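Local atomic coordinates of aminoglycoside N(3)-acetyltransferase (Streptomyces griseus, PDB entry 7LAP), a protein that probably transfers an acetyl group to the 3-amino group of aminoglycoside antibiotics, the reaction by which enzymes of its family confer resistance. Residues B[39-44]-B[168-173]. Numbering follows the deposited sequence.
Sequences GDTVMF and ARLVAL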
ATOM      1  N   GLY B  39      19.061 -11.731  18.158  1.00 44.62           N
ATOM      2  CA  GLY B  39      18.561 -11.143  19.368  1.00 46.19           C
ATOM      3  C   GLY B  39      18.375  -9.645  19.313  1.00 45.20           C
ATOM      4  O   GLY B  39      17.775  -9.095  20.235  1.00 45.23           O
ATOM      5  N   ASP B  40      18.876  -8.969  18.275  1.00 43.55           N
ATOM      6  CA  ASP B  40      18.756  -7.517  18.198  1.00 42.60           C
ATOM      7  C   ASP B  40      17.290  -7.101  18.076  1.00 40.68           C
ATOM      8  O   ASP B  40      16.474  -7.780  17.444  1.00 39.02           O
ATOM      9  CB  ASP B  40      19.526  -6.971  16.973  1.00 38.26           C
ATOM     10  CG  ASP B  40      20.973  -6.631  17.281  1.00 42.10           C
ATOM     11  OD1 ASP B  40      21.288  -6.516  18.476  1.00 44.18           O
ATOM     12  OD2 ASP B  40      21.799  -6.492  16.332  1.00 42.93           O
ATOM     13  N   THR B  41      16.972  -5.932  18.617  1.00 43.85           N
ATOM     14  CA  THR B  41      15.755  -5.215  18.247  1.00 41.27           C
ATOM     15  C   THR B  41      16.160  -4.059  17.338  1.00 41.44           C
ATOM     16  O   THR B  41      16.983  -3.223  17.729  1.00 41.16           O
ATOM     17  CB  THR B  41      15.011  -4.719  19.495  1.00 41.79           C
ATOM     18  OG1 THR B  41      14.511  -5.849  20.210  1.00 43.47           O
ATOM     19  CG2 THR B  41      13.814  -3.887  19.116  1.00 40.90           C
ATOM     20  N   VAL B  42      15.619  -4.012  16.116  1.00 37.53           N
ATOM     21  CA  VAL B  42      16.082  -3.001  15.170  1.00 37.66           C
ATOM     22  C   VAL B  42      14.887  -2.286  14.551  1.00 37.29           C
ATOM     23  O   VAL B  42      14.020  -2.915  13.935  1.00 36.60           O
ATOM     24  CB  VAL B  42      16.996  -3.584  14.075  1.00 37.16           C
ATOM     25  CG1 VAL B  42      16.360  -4.731  13.361  1.00 35.27           C
ATOM     26  CG2 VAL B  42      17.363  -2.485  13.038  1.00 35.69           C
ATOM     27  N   MET B  43      14.847  -0.970  14.716  1.00 37.39           N
ATOM     28  CA  MET B  43      13.927  -0.109  13.986  1.00 37.84           C
ATOM     29  C   MET B  43      14.555   0.257  12.638  1.00 36.33           C
ATOM     30  O   MET B  43      15.714   0.665  12.583  1.00 35.12           O
ATOM     31  CB  MET B  43      13.660   1.147  14.812  1.00 37.31           C
ATOM     32  CG  MET B  43      12.755   2.136  14.148  1.00 41.11           C
ATOM     33  SD  MET B  43      12.342   3.438  15.327  1.00 49.85           S
ATOM     34  CE  MET B  43      10.867   4.060  14.501  1.00 53.73           C
ATOM     35  N   PHE B  44      13.813   0.107  11.546  1.00 35.27           N
ATOM     36  CA  PHE B  44      14.460   0.276  10.260  1.00 33.80           C
ATOM     37  C   PHE B  44      13.614   1.140   9.335  1.00 35.68           C
ATOM     38  O   PHE B  44      12.381   1.088   9.361  1.00 33.75           O
ATOM     39  CB  PHE B  44      14.825  -1.086   9.645  1.00 33.01           C
ATOM     40  CG  PHE B  44      13.656  -1.915   9.177  1.00 35.98           C
ATOM     41  CD1 PHE B  44      12.854  -2.599  10.070  1.00 34.25           C
ATOM     42  CD2 PHE B  44      13.401  -2.037   7.819  1.00 38.02           C
ATOM     43  CE1 PHE B  44      11.783  -3.373   9.603  1.00 33.50           C
ATOM     44  CE2 PHE B  44      12.351  -2.799   7.347  1.00 34.07           C
ATOM     45  CZ  PHE B  44      11.528  -3.458   8.244  1.00 34.11           C
ATOM     46  N   ALA B 168      11.305   5.261  23.647  1.00 45.80           N
ATOM     47  CA  ALA B 168      12.035   5.123  24.905  1.00 47.88           C
ATOM     48  C   ALA B 168      12.304   3.663  25.226  1.00 50.62           C
ATOM     49  O   ALA B 168      13.383   3.313  25.722  1.00 50.88           O
ATOM     50  CB  ALA B 168      11.264   5.772  26.056  1.00 49.23           C
ATOM     51  N   ARG B 169      11.341   2.791  24.937  1.00 51.39           N
ATOM     52  CA  ARG B 169      11.533   1.373  25.193  1.00 49.25           C
ATOM     53  C   ARG B 169      12.559   0.756  24.261  1.00 49.51           C
ATOM     54  O   ARG B 169      13.247  -0.198  24.653  1.00 48.50           O
ATOM     55  CB  ARG B 169      10.210   0.636  25.065  1.00 47.95           C
ATOM     56  CG  ARG B 169       9.200   1.083  26.102  1.00 51.12           C
ATOM     57  CD  ARG B 169       7.850   0.411  25.872  1.00 49.99           C
ATOM     58  NE  ARG B 169       6.772   1.278  26.315  1.00 53.30           N
ATOM     59  CZ  ARG B 169       5.503   1.163  25.924  1.00 54.01           C
ATOM     60  NH1 ARG B 169       5.139   0.211  25.075  1.00 48.13           N
ATOM     61  NH2 ARG B 169       4.594   2.004  26.394  1.00 60.00           N
ATOM     62  N   LEU B 170      12.647   1.236  23.012  1.00 47.33           N
ATOM     63  CA  LEU B 170      13.708   0.769  22.133  1.00 41.72           C
ATOM     64  C   LEU B 170      15.078   1.090  22.723  1.00 48.14           C
ATOM     65  O   LEU B 170      15.979   0.244  22.726  1.00 44.85           O
ATOM     66  CB  LEU B 170      13.557   1.404  20.753  1.00 41.26           C
ATOM     67  CG  LEU B 170      14.614   1.044  19.717  1.00 42.67           C
ATOM     68  CD1 LEU B 170      14.442  -0.389  19.276  1.00 42.31           C
ATOM     69  CD2 LEU B 170      14.528   2.021  18.511  1.00 41.02           C
ATOM     70  N   VAL B 171      15.233   2.302  23.265  1.00 47.64           N
ATOM     71  CA  VAL B 171      16.491   2.696  23.883  1.00 47.05           C
ATOM     72  C   VAL B 171      16.802   1.805  25.084  1.00 50.80           C
ATOM     73  O   VAL B 171      17.933   1.325  25.242  1.00 52.73           O
ATOM     74  CB  VAL B 171      16.437   4.183  24.276  1.00 49.43           C
ATOM     75  CG1 VAL B 171      17.582   4.536  25.233  1.00 47.24           C
ATOM     76  CG2 VAL B 171      16.485   5.052  23.034  1.00 45.76           C
ATOM     77  N   ALA B 172      15.796   1.536  25.921  1.00 51.47           N
ATOM     78  CA  ALA B 172      16.036   0.832  27.186  1.00 54.66           C
ATOM     79  C   ALA B 172      16.388  -0.634  26.958  1.00 59.14           C
ATOM     80  O   ALA B 172      17.117  -1.232  27.757  1.00 61.28           O
ATOM     81  CB  ALA B 172      14.807   0.941  28.091  1.00 53.04           C
ATOM     82  N   LEU B 173      15.847  -1.223  25.896  1.00 55.46           N
ATOM     83  CA  LEU B 173      16.146  -2.567  25.420  1.00 55.93           C
ATOM     84  C   LEU B 173      17.537  -2.704  24.795  1.00 55.07           C
ATOM     85  O   LEU B 173      17.955  -3.830  24.498  1.00 54.06           O
ATOM     86  CB  LEU B 173      15.095  -2.925  24.371  1.00 62.17           C
ATOM     87  CG  LEU B 173      14.575  -4.322  24.156  1.00 69.48           C
ATOM     88  CD1 LEU B 173      14.530  -5.069  25.484  1.00 73.36           C
ATOM     89  CD2 LEU B 173      13.194  -4.203  23.556  1.00 72.15           C
TER
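Strand residues 41-44 and segment 168-173 approach most closely at Thr41 and Leu170, whose CA atoms are 7.4 Å apart, a gap that side chains fill with no hydrogen bond across it. Leu170 carries most of the contact. Its CG stands anti to the backbone N (chi1 179°), which sends the isobutyl fork from the helix toward the strand, where the two methyls divide the work. CD1 lies 3.6 Å from CG2 of Thr41, the two side chains running past each other in opposite directions; CD2 reaches Met43 two residues along, 3.9 Å from its CB and 4.1 Å from its SD. A branched leucine suits this place because one residue can touch two successive side chains on the same face of the strand. Met43 crosses Leu170 at about a right angle: its CB and SD both lie along CD2 of Leu170, while only the far end of the chain leads away, and its side chain also touches Thr188. Thr41 is beta-branched, as fits a strand, and its methyl serves as the apolar half that meets Leu170. Its OG1 lies 4.0 Å from CD2 of Leu173, a van der Waals approach at the more exposed margin. Leu151 packs against both Thr41 and Leu173, bringing a second helix, 148-152, into the cluster. Val42 leaves the strand on the other face and touches Leu75 and Leu178 of the neighbouring strands 74-78 and 176-180, so that the strand, inside the mixed sheet, has apolar side chains on both faces. The helix is thus seated on the sheet, just before the chain enters strand 176-180 beside strand 41-46, by van der Waals contact and the hydrophobic effect, which depend on close-fitting shape more than on bond direction.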